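Local coordinates for Peptide/nickel transport system substrate-binding protein (Listeria monocytogenes serotype 1/2a, PDB 5KZT) that binds peptides and probably delivers them for uptake across the membrane as the substrate-binding protein of an oligopeptide transporter, at residues 46-50 / 60-64; 101-106 / 133-138; 233-237 / 248-254; 271-277 / 491-497; 365-369 / 395-399. All coordinates share one frame; numbering follows the deposited sequence.

Contact 1 of 5, residues 46-50 / 60-64; sequences NEGLY and IAGAA
Tyr50 and Ile60 form an antiparallel, non-hydrogen-bonded bridge with their CA atoms 4.4 Å apart, and from there the chain at Ala61, Gly62 and Ala63 curls around the carbonyl of Leu49. Leu49 O takes two backbone bonds. Ala61 N, 2.8 Å from Leu49 O, comes from above the carbonyl plane, whereas Ala63 N lies in that plane on a lone pair, 3.2 Å from Leu49 O. One residue earlier, Gly48 O accepts from Gly62 N at 2.8 Å, a bond bent to 137° at the hydrogen. Glycine suits position 62 because a side chain there would run into Gly48 O.

Among the side chains, Tyr50 and Ile60 make the main apolar touch. The methyl CG2 of Ile60 sits over one face of the phenol ring, a CH-pi contact 4.1 Å from the centroid of the Tyr50 ring. In Glu47, CG lies opposite the backbone N (chi1 -176°) and the chain runs on extended, putting Glu47 CD 3.6 Å from the small methyl, CB, of Ala61. The two carboxylate oxygens are bonded away from this pair, OE1 to the hydroxyl of Tyr214 and OE2 to the indole N-H of Trp215. Leu49 turns its side chain from the partner segment to pack on Ile78 and Phe161.

These bonds close the hairpin-like connection from strand 50-52 to strand 58-60. The carbonyls of Gly48 and Leu49 receive N-H groups, and the Glu47 carboxylate receives two neutral donors, which probably help to stabilise a negative charge there.

Contact 2 of 5, residues 101-106 / 133-138; sequences WRRAVD and PEELGI
Trp101 and Ile138 join the last turns of helix 94-105 to the start of edge strand 138-140 in a helix-on-sheet packing, preceded by a short 3-10 turn at 133-135 and an inverse gamma turn centred on Gly137. CG1 of Ile138 swings away from the backbone N (chi1 -178°) and the chain is extended beyond it. That conformation drives CD1 over the face of the indole, 3.6 Å from the centroid of the Trp101 six-membered ring and 14° off its normal. The broad ring suits this place because it also meets Phe166 and Phe117 edge-to-face and gives its N-H to the carbonyl of Phe166.

Leu136 fills the next position with one branch: CD2 lies 3.6 Å from Trp101 CB and also reaches Val105 CG2. Toward the surface, Pro133 CG rests against the carboxylate of Asp106, whose OD1 accepts a hydrogen bond from the backbone N of Asn108.

The chain of Arg102, extended from CG to NE, carries its methylenes past the carbonyl of Pro133, and the guanidinium lies with one face on Glu134 CA. A long, flexible residue suits this rim: its methylenes pack while NE and NH2 meet water. Two waters bridge it to the strand: one accepts from Arg102 NE at 2.8 Å and can donate to Ile138 O at 2.9 Å, and the other, 2.8 Å from Ile138 O, accepts a weak bond from Arg102 NH2.

Contact 3 of 5, residues 233-237 / 248-254; sequences SGTGL and TVLSADY
The Tyr254 ring lies with one face against the first turn of helix 233-241: the carbonyl carbon of Ser233 stands over its centre and Gly234 N nearer its rim. Leu237 CD2 meets the edge at Tyr254 CD1, 3.8 Å away, and Ser251 O also lies at the edge, in the ring plane. Glycine at 234 lets the phenol come close, with Tyr254 OH 3.5 Å from Gly234 CA, where a side chain would clash.

Gly236 plays the same part toward the strand, its bare CA 3.2 Å from Thr248 OG1. Helix 233-241 here packs on strand 247-250, which pairs with strand 491-503; the axes of the short segments 233-237 and 248-250 lie at 141°. With OG anti to its carbonyl carbon (chi1 -67°), Ser233 reaches the backbone, giving a weak bond to Val249 O at 3.3 Å and taking a weak one from Ser251 N at 3.1 Å.

A water occupies the seam, accepting from Thr248 OG1 at 2.7 Å and donating to Ser233 O and Val249 O.

Small and hydroxyl-bearing residues thus allow close approach. Their polar groups meet through weak direct bonds and shorter bonds to water, while Leu237, with Tyr254 and Leu250, supplies the apolar part.

Contact 4 of 5, residues 271-277 / 491-497; sequences STFYIKF and IQPLYQR
Tyr495 places CG between its backbone N and carbonyl carbon (chi1 67°), which lays its side chain beside that of Phe273 on the neighbouring strand, both pointing the same way. Their planes are within 2° of parallel but slid apart, so the rings barely overlap. Instead Phe273 CB covers the phenol face, 3.6 Å from the centroid of the Tyr495 ring, and Tyr495 OH stands over the Phe273 ring. Arg497, bent at chi2 and chi3, brings its guanidinium to the edge of that phenyl ring, the planes 70° apart. There Phe273 CE1 faces the guanidinium, 3.7 Å from Arg497 CZ.

The antiparallel register shifts by one residue at a classic beta bulge, in which Leu494 and Tyr495 both face Phe273. Phe273 O accepts from Leu494 N at 2.8 Å and, weakly, from Tyr495 N at 3.3 Å, while Phe273 N gives a nearly straight bond to Tyr495 O at 2.9 Å. Beyond it, Ile275 CD1 meets Leu494 CD1 in one of the two conformers of Leu494, and Tyr274 receives Ile491 CD1 over its face on the opposite side of the sheet.

Two polar ends reach the bound peptide: Tyr495 OH bonds a basic side chain and Arg497 NH2 the peptide backbone. Phe273 packs against both groups and probably helps hold them where they bond the ligand.

Contact 5 of 5, residues 365-369 / 395-399; sequences NEITV and DGLTV
Leu397 CD1 sits at the apolar centre, touching Ile367 CG2 at 4.0 Å and Val369 CG2 at 4.1 Å. With CG trans to the amide N (chi1 -180°), Leu397 carries this methyl toward the neighbouring strand. Branched aliphatic residues suit the buried face, where Ile367 and Leu397 also pack on Trp355 of helix 348-362 and Val369 and Val399 on Phe420 of the next strand.

The other face carries Thr368 and Thr398. They lie side by side, pointing the same way, with Thr368 OG1 3.8 Å from Thr398 CB; such beta-branched polar residues fit a strand surface near solvent.

Between the faces runs the parallel backbone bonding. Thr398 N gives to Ile367 O at 2.9 Å, and Val369 N to Thr398 O at 3.1 Å. At the outer end Ile367 N bonds Gly396 O at 3.0 Å. Gly396 has a positive phi (92°), and any side chain there would collide with Asn365 O, so glycine suits the entry to the strand. Asp395 O takes the indole N-H of Trp355.

Strands 367-374 and 397-404, connected through helix 377-393, form a beta-alpha-beta crossover, here seen where both of its parallel strands begin.

How the contacts relate
Contact 4 reaches the bound peptide, and its centre lies about 13 Å from that of the chain. Contacts 3 and 5 reach the same mixed sheet, each with its centre about 22 Å from that of contact 4: strand 247-250 pairs with strand 491-503, and strand 420-425 lies between strands 264-277 and 367-374. In sequence, contact 5 falls within the long connection between the two strands of contact 4. Contacts 1 and 2 form a separate neighbourhood, their centres about 19 Å apart and nearest atoms about 4 Å apart without touching. Both have centres about 33 Å from that of contact 4, on the opposite side of the chain's centre.

Contact 1 of 5, residues 46-50 / 60-64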
# COMPACT_ATOMS: atom_id res chain seq x y z
N ASN A 46 12.24 -4.17 -11.03
CA ASN A 46 12.23 -5.61 -10.87
C ASN A 46 10.92 -6.16 -11.35
O ASN A 46 9.96 -5.42 -11.58
CB ASN A 46 12.47 -5.95 -9.42
CG ASN A 46 13.87 -5.57 -8.97
OD1 ASN A 46 14.10 -4.47 -8.47
ND2 ASN A 46 14.82 -6.45 -9.21
N GLU A 47 10.87 -7.48 -11.52
CA GLU A 47 9.73 -8.10 -12.14
C GLU A 47 9.58 -9.54 -11.67
O GLU A 47 10.56 -10.25 -11.50
CB GLU A 47 9.89 -8.04 -13.67
CG GLU A 47 8.72 -8.57 -14.49
CD GLU A 47 8.99 -8.49 -15.97
OE1 GLU A 47 8.68 -7.44 -16.59
OE2 GLU A 47 9.54 -9.46 -16.52
N GLY A 48 8.33 -9.95 -11.45
CA GLY A 48 8.02 -11.33 -11.03
C GLY A 48 7.49 -12.18 -12.17
O GLY A 48 7.75 -11.89 -13.36
N LEU A 49 6.74 -13.21 -11.80
CA LEU A 49 6.17 -14.16 -12.77
C LEU A 49 5.10 -13.52 -13.65
O LEU A 49 4.99 -13.88 -14.80
CB LEU A 49 5.58 -15.38 -12.08
CG LEU A 49 6.57 -16.23 -11.29
CD1 LEU A 49 5.80 -17.22 -10.43
CD2 LEU A 49 7.55 -16.94 -12.21
N TYR A 50 4.34 -12.59 -13.07
CA TYR A 50 3.27 -11.88 -13.77
C TYR A 50 3.46 -10.40 -13.53
O TYR A 50 4.15 -10.01 -12.61
CB TYR A 50 1.91 -12.30 -13.23
CG TYR A 50 1.40 -13.64 -13.75
CD1 TYR A 50 1.97 -14.84 -13.35
CD2 TYR A 50 0.33 -13.69 -14.66
CE1 TYR A 50 1.50 -16.06 -13.84
CE2 TYR A 50 -0.13 -14.89 -15.15
CZ TYR A 50 0.46 -16.07 -14.72
OH TYR A 50 -0.02 -17.24 -15.24
N ILE A 60 1.51 -12.92 -17.97
CA ILE A 60 2.83 -13.49 -17.79
C ILE A 60 3.93 -12.47 -18.11
O ILE A 60 3.80 -11.68 -19.05
CB ILE A 60 3.03 -14.82 -18.57
CG1 ILE A 60 2.86 -14.65 -20.08
CG2 ILE A 60 2.08 -15.87 -18.02
CD1 ILE A 60 3.17 -15.91 -20.86
N ALA A 61 4.94 -12.46 -17.25
CA ALA A 61 6.10 -11.56 -17.35
C ALA A 61 7.37 -12.41 -17.24
O ALA A 61 7.94 -12.76 -18.27
CB ALA A 61 6.04 -10.48 -16.29
N GLY A 62 7.77 -12.81 -16.03
CA GLY A 62 8.91 -13.71 -15.85
C GLY A 62 8.61 -15.14 -16.29
O GLY A 62 9.54 -15.92 -16.56
N ALA A 63 7.33 -15.49 -16.35
CA ALA A 63 6.91 -16.80 -16.81
C ALA A 63 6.89 -16.77 -18.32
O ALA A 63 6.36 -15.82 -18.91
CB ALA A 63 5.52 -17.12 -16.28
N ALA A 64 7.49 -17.80 -18.95
CA ALA A 64 7.62 -17.87 -20.40
C ALA A 64 6.32 -18.20 -21.11
O ALA A 64 6.15 -17.85 -22.27
CB ALA A 64 8.69 -18.90 -20.79

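Contact 2 of 5, residues 101-106 / 133-138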
# COMPACT_ATOMS: atom_id res chain seq x y z
N TRP A 101 11.10 -16.36 -1.98
CA TRP A 101 9.89 -16.74 -1.26
C TRP A 101 10.26 -17.32 0.11
O TRP A 101 9.61 -17.00 1.12
CB TRP A 101 9.07 -17.71 -2.07
CG TRP A 101 8.48 -17.17 -3.32
CD1 TRP A 101 8.90 -16.10 -4.07
CD2 TRP A 101 7.38 -17.73 -4.01
NE1 TRP A 101 8.11 -15.97 -5.20
CE2 TRP A 101 7.17 -16.96 -5.18
CE3 TRP A 101 6.51 -18.79 -3.74
CZ2 TRP A 101 6.13 -17.24 -6.09
CZ3 TRP A 101 5.49 -19.08 -4.66
CH2 TRP A 101 5.32 -18.30 -5.81
N ARG A 102 11.33 -18.12 0.18
CA ARG A 102 11.78 -18.59 1.49
C ARG A 102 12.22 -17.40 2.36
O ARG A 102 11.92 -17.37 3.55
CB ARG A 102 12.90 -19.61 1.36
CG ARG A 102 12.52 -20.94 0.73
CD ARG A 102 13.73 -21.84 0.61
NE ARG A 102 13.42 -23.13 -0.00
CZ ARG A 102 14.31 -24.08 -0.28
NH1 ARG A 102 15.59 -23.95 0.03
NH2 ARG A 102 13.90 -25.19 -0.86
N ARG A 103 12.89 -16.41 1.76
CA ARG A 103 13.28 -15.19 2.48
C ARG A 103 12.07 -14.48 3.08
O ARG A 103 12.14 -14.02 4.22
CB ARG A 103 14.04 -14.21 1.57
CG ARG A 103 14.58 -12.96 2.25
CD ARG A 103 15.63 -12.28 1.38
NE ARG A 103 16.22 -11.10 2.02
CZ ARG A 103 15.89 -9.83 1.77
NH1 ARG A 103 14.95 -9.51 0.88
NH2 ARG A 103 16.51 -8.85 2.42
N ALA A 104 11.00 -14.37 2.30
CA ALA A 104 9.78 -13.69 2.74
C ALA A 104 9.11 -14.35 3.93
O ALA A 104 8.57 -13.63 4.78
CB ALA A 104 8.77 -13.56 1.60
N VAL A 105 9.11 -15.68 4.00
CA VAL A 105 8.46 -16.38 5.13
C VAL A 105 9.39 -16.62 6.32
O VAL A 105 8.93 -16.90 7.43
CB VAL A 105 7.78 -17.71 4.71
CG1 VAL A 105 6.61 -17.44 3.78
CG2 VAL A 105 8.76 -18.68 4.04
N ASP A 106 10.68 -16.49 6.08
CA ASP A 106 11.67 -16.73 7.13
C ASP A 106 11.44 -15.77 8.30
O ASP A 106 11.49 -14.55 8.11
CB ASP A 106 13.07 -16.57 6.54
CG ASP A 106 14.16 -17.10 7.44
OD1 ASP A 106 13.97 -17.13 8.69
OD2 ASP A 106 15.23 -17.46 6.89
N PRO A 133 11.77 -22.76 6.63
CA PRO A 133 11.52 -22.10 5.33
C PRO A 133 11.67 -23.02 4.12
O PRO A 133 10.90 -22.88 3.17
CB PRO A 133 12.49 -20.92 5.33
CG PRO A 133 12.64 -20.59 6.80
CD PRO A 133 12.59 -21.91 7.52
N GLU A 134 12.60 -23.98 4.16
CA GLU A 134 12.77 -24.93 3.04
C GLU A 134 11.53 -25.82 2.75
O GLU A 134 11.45 -26.43 1.70
CB GLU A 134 14.02 -25.79 3.23
CG GLU A 134 13.95 -26.82 4.35
CD GLU A 134 15.31 -27.41 4.68
OE1 GLU A 134 15.38 -28.63 4.94
OE2 GLU A 134 16.32 -26.67 4.69
N GLU A 135 10.57 -25.87 3.67
CA GLU A 135 9.35 -26.64 3.46
C GLU A 135 8.30 -25.90 2.63
O GLU A 135 7.27 -26.48 2.32
CB GLU A 135 8.79 -27.11 4.81
CG GLU A 135 9.79 -27.99 5.57
CD GLU A 135 9.28 -28.44 6.91
OE1 GLU A 135 8.30 -29.22 6.94
OE2 GLU A 135 9.85 -28.03 7.96
N LEU A 136 8.55 -24.64 2.27
CA LEU A 136 7.59 -23.84 1.53
C LEU A 136 7.26 -24.50 0.20
O LEU A 136 8.14 -25.10 -0.43
CB LEU A 136 8.17 -22.43 1.28
CG LEU A 136 7.20 -21.40 0.67
CD1 LEU A 136 6.01 -21.11 1.60
CD2 LEU A 136 7.92 -20.10 0.34
N GLY A 137 6.01 -24.39 -0.22
CA GLY A 137 5.53 -25.00 -1.44
C GLY A 137 5.99 -24.36 -2.73
O GLY A 137 5.16 -24.03 -3.58
N ILE A 138 7.29 -24.16 -2.88
CA ILE A 138 7.90 -23.78 -4.15
C ILE A 138 9.17 -24.61 -4.32
O ILE A 138 9.98 -24.69 -3.40
CB ILE A 138 8.17 -22.26 -4.25
CG1 ILE A 138 8.76 -21.92 -5.62
CG2 ILE A 138 9.05 -21.75 -3.08
CD1 ILE A 138 8.82 -20.42 -5.92
O HOH W 1 10.90 -24.02 -0.77
O HOH W 2 12.17 -26.30 -2.64

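Contact 3 of 5, residues 233-237 / 248-254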
# COMPACT_ATOMS: atom_id res chain seq x y z
N SER A 233 2.20 21.81 -2.94
CA SER A 233 1.68 21.97 -4.29
C SER A 233 2.19 23.22 -4.99
O SER A 233 2.29 23.25 -6.21
CB SER A 233 0.15 21.97 -4.25
OG SER A 233 -0.32 20.70 -3.86
N GLY A 234 2.47 24.26 -4.22
CA GLY A 234 3.02 25.50 -4.78
C GLY A 234 4.36 25.29 -5.44
O GLY A 234 4.60 25.73 -6.57
N THR A 235 5.25 24.58 -4.74
CA THR A 235 6.55 24.28 -5.28
C THR A 235 6.39 23.43 -6.55
O THR A 235 6.98 23.75 -7.59
CB THR A 235 7.41 23.55 -4.24
OG1 THR A 235 7.59 24.41 -3.10
CG2 THR A 235 8.77 23.17 -4.80
N GLY A 236 5.57 22.38 -6.45
CA GLY A 236 5.27 21.50 -7.58
C GLY A 236 4.73 22.24 -8.79
O GLY A 236 5.18 22.04 -9.91
N LEU A 237 3.78 23.13 -8.54
CA LEU A 237 3.15 23.91 -9.61
C LEU A 237 4.14 24.82 -10.34
O LEU A 237 4.15 24.89 -11.57
CB LEU A 237 1.96 24.70 -9.05
CG LEU A 237 0.98 25.31 -10.05
CD1 LEU A 237 0.52 24.28 -11.09
CD2 LEU A 237 -0.22 25.86 -9.28
N THR A 248 2.36 16.97 -11.67
CA THR A 248 2.46 17.46 -10.30
C THR A 248 1.15 17.31 -9.52
O THR A 248 0.08 17.61 -10.02
CB THR A 248 2.97 18.92 -10.29
OG1 THR A 248 3.28 19.33 -8.95
CG2 THR A 248 1.95 19.88 -10.90
N VAL A 249 1.27 16.90 -8.27
CA VAL A 249 0.10 16.70 -7.42
C VAL A 249 -0.45 18.04 -6.95
O VAL A 249 0.32 18.91 -6.57
CB VAL A 249 0.45 15.89 -6.15
CG1 VAL A 249 -0.80 15.69 -5.29
CG2 VAL A 249 1.09 14.57 -6.48
N LEU A 250 -1.78 18.17 -6.96
CA LEU A 250 -2.48 19.37 -6.49
C LEU A 250 -3.33 19.00 -5.30
O LEU A 250 -4.08 18.06 -5.36
CB LEU A 250 -3.42 19.92 -7.57
CG LEU A 250 -2.81 20.23 -8.94
CD1 LEU A 250 -3.92 20.49 -9.94
CD2 LEU A 250 -1.85 21.41 -8.85
N SER A 251 -3.24 19.78 -4.24
CA SER A 251 -4.05 19.52 -3.06
C SER A 251 -4.80 20.78 -2.64
O SER A 251 -4.39 21.89 -2.97
CB SER A 251 -3.13 19.02 -1.97
OG SER A 251 -3.78 19.13 -0.74
N ALA A 252 -5.93 20.57 -1.94
CA ALA A 252 -6.72 21.65 -1.34
C ALA A 252 -7.00 22.79 -2.35
O ALA A 252 -7.47 22.50 -3.45
CB ALA A 252 -6.05 22.14 -0.05
N ASP A 253 -6.68 24.04 -2.03
CA ASP A 253 -6.98 25.15 -2.95
C ASP A 253 -6.23 25.08 -4.29
O ASP A 253 -6.74 25.59 -5.28
CB ASP A 253 -6.73 26.51 -2.26
CG ASP A 253 -7.58 26.69 -1.04
OD1 ASP A 253 -8.77 26.30 -1.06
OD2 ASP A 253 -7.06 27.22 -0.03
N TYR A 254 -5.06 24.47 -4.33
CA TYR A 254 -4.36 24.29 -5.60
C TYR A 254 -5.13 23.37 -6.57
O TYR A 254 -5.09 23.58 -7.78
CB TYR A 254 -2.95 23.76 -5.39
CG TYR A 254 -2.01 24.78 -4.81
CD1 TYR A 254 -1.38 25.71 -5.64
CD2 TYR A 254 -1.74 24.82 -3.44
CE1 TYR A 254 -0.51 26.66 -5.12
CE2 TYR A 254 -0.86 25.76 -2.92
CZ TYR A 254 -0.25 26.67 -3.77
OH TYR A 254 0.62 27.62 -3.27
O HOH W 3 1.67 21.06 -7.70
O HOH W 4 2.24 25.36 -1.67

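Contact 4 of 5, residues 271-277 / 491-497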
# COMPACT_ATOMS: atom_id res chain seq x y z
N SER A 271 -8.31 3.48 -2.54
CA SER A 271 -7.60 3.40 -1.28
C SER A 271 -8.46 4.06 -0.22
O SER A 271 -9.24 4.98 -0.53
CB SER A 271 -6.25 4.10 -1.42
OG SER A 271 -5.47 3.40 -2.37
N THR A 272 -8.32 3.59 1.02
CA THR A 272 -9.07 4.11 2.15
C THR A 272 -8.09 4.66 3.18
O THR A 272 -7.12 3.99 3.55
CB THR A 272 -9.89 3.00 2.79
OG1 THR A 272 -10.79 2.47 1.80
CG2 THR A 272 -10.68 3.53 4.00
N PHE A 273 -8.35 5.89 3.63
CA PHE A 273 -7.61 6.52 4.71
C PHE A 273 -8.46 6.46 5.96
O PHE A 273 -9.67 6.69 5.91
CB PHE A 273 -7.22 7.95 4.35
CG PHE A 273 -5.90 8.03 3.65
CD1 PHE A 273 -5.79 7.67 2.31
CD2 PHE A 273 -4.75 8.38 4.34
CE1 PHE A 273 -4.56 7.72 1.66
CE2 PHE A 273 -3.53 8.44 3.70
CZ PHE A 273 -3.43 8.10 2.36
N TYR A 274 -7.83 6.09 7.07
CA TYR A 274 -8.56 5.81 8.29
C TYR A 274 -7.72 6.20 9.47
O TYR A 274 -6.49 6.26 9.38
CB TYR A 274 -8.95 4.34 8.38
CG TYR A 274 -7.83 3.35 8.15
CD1 TYR A 274 -7.55 2.90 6.86
CD2 TYR A 274 -7.05 2.86 9.20
CE1 TYR A 274 -6.54 1.99 6.60
CE2 TYR A 274 -6.02 1.94 8.95
CZ TYR A 274 -5.78 1.52 7.65
OH TYR A 274 -4.78 0.63 7.35
N ILE A 275 -8.41 6.45 10.57
CA ILE A 275 -7.78 6.69 11.86
C ILE A 275 -7.47 5.33 12.49
O ILE A 275 -8.38 4.50 12.66
CB ILE A 275 -8.71 7.47 12.82
CG1 ILE A 275 -9.21 8.77 12.20
CG2 ILE A 275 -8.00 7.73 14.15
CD1 ILE A 275 -8.16 9.82 11.96
N LYS A 276 -6.22 5.12 12.88
CA LYS A 276 -5.84 3.99 13.73
C LYS A 276 -5.81 4.37 15.22
O LYS A 276 -5.22 5.37 15.60
CB LYS A 276 -4.47 3.47 13.31
CG LYS A 276 -4.46 2.81 11.95
CD LYS A 276 -3.11 2.19 11.61
CE LYS A 276 -2.89 0.89 12.34
NZ LYS A 276 -1.64 0.27 11.86
N PHE A 277 -6.40 3.52 16.05
CA PHE A 277 -6.46 3.72 17.50
C PHE A 277 -5.53 2.72 18.18
O PHE A 277 -5.90 1.55 18.34
CB PHE A 277 -7.88 3.48 17.99
CG PHE A 277 -8.89 4.48 17.46
CD1 PHE A 277 -8.80 5.82 17.82
CD2 PHE A 277 -9.94 4.07 16.65
CE1 PHE A 277 -9.73 6.75 17.35
CE2 PHE A 277 -10.88 5.00 16.19
CZ PHE A 277 -10.77 6.33 16.53
N ILE A 491 -10.94 0.94 14.10
CA ILE A 491 -10.45 2.08 13.28
C ILE A 491 -11.62 2.93 12.86
O ILE A 491 -12.76 2.54 13.06
CB ILE A 491 -9.77 1.59 11.99
CG1 ILE A 491 -10.74 0.76 11.13
CG2 ILE A 491 -8.52 0.79 12.32
CD1 ILE A 491 -10.27 0.57 9.73
N GLN A 492 -11.35 4.09 12.27
CA GLN A 492 -12.40 4.94 11.71
C GLN A 492 -12.04 5.37 10.29
O GLN A 492 -11.23 6.27 10.10
CB GLN A 492 -12.66 6.18 12.59
CG GLN A 492 -13.66 7.22 12.03
CD GLN A 492 -15.04 6.66 11.70
OE1 GLN A 492 -15.17 5.58 11.12
NE2 GLN A 492 -16.10 7.40 12.06
N PRO A 493 -12.66 4.72 9.29
CA PRO A 493 -12.54 5.24 7.92
C PRO A 493 -12.92 6.73 7.83
O PRO A 493 -13.91 7.15 8.42
CB PRO A 493 -13.51 4.36 7.14
CG PRO A 493 -13.44 3.05 7.87
CD PRO A 493 -13.39 3.44 9.32
N LEU A 494 -12.11 7.49 7.10
CA LEU A 494 -12.31 8.92 6.96
C LEU A 494 -12.66 9.27 5.53
O LEU A 494 -13.67 9.91 5.30
CB LEU A 494 -11.06 9.69 7.42
CG LEU A 494 -11.31 10.67 8.56
CD1 LEU A 494 -10.01 11.15 9.17
CD2 LEU A 494 -12.17 11.84 8.09
N TYR A 495 -11.82 8.85 4.58
CA TYR A 495 -12.07 9.09 3.15
C TYR A 495 -11.56 8.03 2.21
O TYR A 495 -10.64 7.27 2.53
CB TYR A 495 -11.52 10.46 2.75
CG TYR A 495 -10.00 10.65 2.76
CD1 TYR A 495 -9.33 11.10 3.90
CD2 TYR A 495 -9.24 10.42 1.62
CE1 TYR A 495 -7.97 11.31 3.91
CE2 TYR A 495 -7.87 10.63 1.62
CZ TYR A 495 -7.23 11.07 2.76
OH TYR A 495 -5.86 11.27 2.75
N GLN A 496 -12.18 7.99 1.03
CA GLN A 496 -11.77 7.15 -0.07
C GLN A 496 -10.95 8.05 -0.97
O GLN A 496 -11.45 9.10 -1.42
CB GLN A 496 -12.98 6.64 -0.84
CG GLN A 496 -14.02 5.94 0.02
CD GLN A 496 -15.23 5.53 -0.79
OE1 GLN A 496 -15.11 4.71 -1.71
NE2 GLN A 496 -16.40 6.13 -0.49
N ARG A 497 -9.71 7.68 -1.23
CA ARG A 497 -8.76 8.63 -1.80
C ARG A 497 -8.83 8.73 -3.32
O ARG A 497 -8.84 7.71 -4.02
CB ARG A 497 -7.34 8.25 -1.39
CG ARG A 497 -6.33 9.38 -1.48
CD ARG A 497 -5.30 9.16 -2.54
NE ARG A 497 -4.23 8.22 -2.20
CZ ARG A 497 -3.07 8.52 -1.59
NH1 ARG A 497 -2.19 7.55 -1.37
NH2 ARG A 497 -2.76 9.74 -1.17
O HOH W 5 -10.63 5.45 -3.20

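Contact 5 of 5, residues 365-369 / 395-399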
# COMPACT_ATOMS: atom_id res chain seq x y z
N ASN A 365 -11.36 13.74 33.85
CA ASN A 365 -12.08 14.90 33.27
C ASN A 365 -11.47 15.40 31.97
O ASN A 365 -12.13 16.09 31.19
CB ASN A 365 -12.08 16.10 34.23
CG ASN A 365 -12.32 15.69 35.67
OD1 ASN A 365 -12.87 14.63 35.94
ND2 ASN A 365 -11.89 16.54 36.60
N GLU A 366 -10.18 15.11 31.78
CA GLU A 366 -9.43 15.54 30.61
C GLU A 366 -8.52 14.43 30.11
O GLU A 366 -8.19 13.51 30.87
CB GLU A 366 -8.64 16.82 30.92
CG GLU A 366 -7.59 16.69 32.02
CD GLU A 366 -7.55 17.90 32.94
OE1 GLU A 366 -7.49 19.05 32.43
OE2 GLU A 366 -7.59 17.71 34.18
N ILE A 367 -8.16 14.50 28.83
CA ILE A 367 -7.28 13.53 28.16
C ILE A 367 -6.43 14.32 27.17
O ILE A 367 -6.97 15.18 26.46
CB ILE A 367 -8.10 12.44 27.42
CG1 ILE A 367 -8.65 11.40 28.40
CG2 ILE A 367 -7.26 11.73 26.35
CD1 ILE A 367 -9.71 10.47 27.82
N THR A 368 -5.12 14.05 27.16
CA THR A 368 -4.21 14.48 26.07
C THR A 368 -3.79 13.28 25.25
O THR A 368 -3.39 12.27 25.81
CB THR A 368 -2.93 15.15 26.63
OG1 THR A 368 -3.29 16.28 27.42
CG2 THR A 368 -2.00 15.63 25.49
N VAL A 369 -3.89 13.38 23.93
CA VAL A 369 -3.36 12.37 23.04
C VAL A 369 -2.67 13.02 21.87
O VAL A 369 -3.03 14.13 21.47
CB VAL A 369 -4.45 11.39 22.52
CG1 VAL A 369 -4.84 10.41 23.62
CG2 VAL A 369 -5.66 12.13 21.95
N ASP A 395 -15.17 18.18 24.98
CA ASP A 395 -14.67 19.05 26.06
C ASP A 395 -13.70 18.30 26.96
O ASP A 395 -14.02 17.22 27.45
CB ASP A 395 -15.83 19.56 26.93
CG ASP A 395 -16.81 20.47 26.18
OD1 ASP A 395 -16.47 21.02 25.13
OD2 ASP A 395 -17.95 20.63 26.67
N GLY A 396 -12.52 18.90 27.17
CA GLY A 396 -11.45 18.29 27.95
C GLY A 396 -10.45 17.47 27.15
O GLY A 396 -9.57 16.84 27.71
N LEU A 397 -10.58 17.47 25.82
CA LEU A 397 -9.64 16.75 24.96
C LEU A 397 -8.62 17.72 24.40
O LEU A 397 -8.99 18.75 23.82
CB LEU A 397 -10.39 16.04 23.83
CG LEU A 397 -9.54 15.23 22.85
CD1 LEU A 397 -8.87 14.04 23.52
CD2 LEU A 397 -10.37 14.75 21.68
N THR A 398 -7.35 17.43 24.63
CA THR A 398 -6.24 18.07 23.96
C THR A 398 -5.69 17.07 22.96
O THR A 398 -5.53 15.88 23.29
CB THR A 398 -5.11 18.45 24.93
OG1 THR A 398 -5.61 19.35 25.92
CG2 THR A 398 -3.96 19.14 24.21
N VAL A 399 -5.42 17.54 21.75
CA VAL A 399 -4.78 16.74 20.70
C VAL A 399 -3.47 17.42 20.31
O VAL A 399 -3.49 18.54 19.78
CB VAL A 399 -5.70 16.58 19.48
CG1 VAL A 399 -4.99 15.82 18.35
CG2 VAL A 399 -6.99 15.87 19.88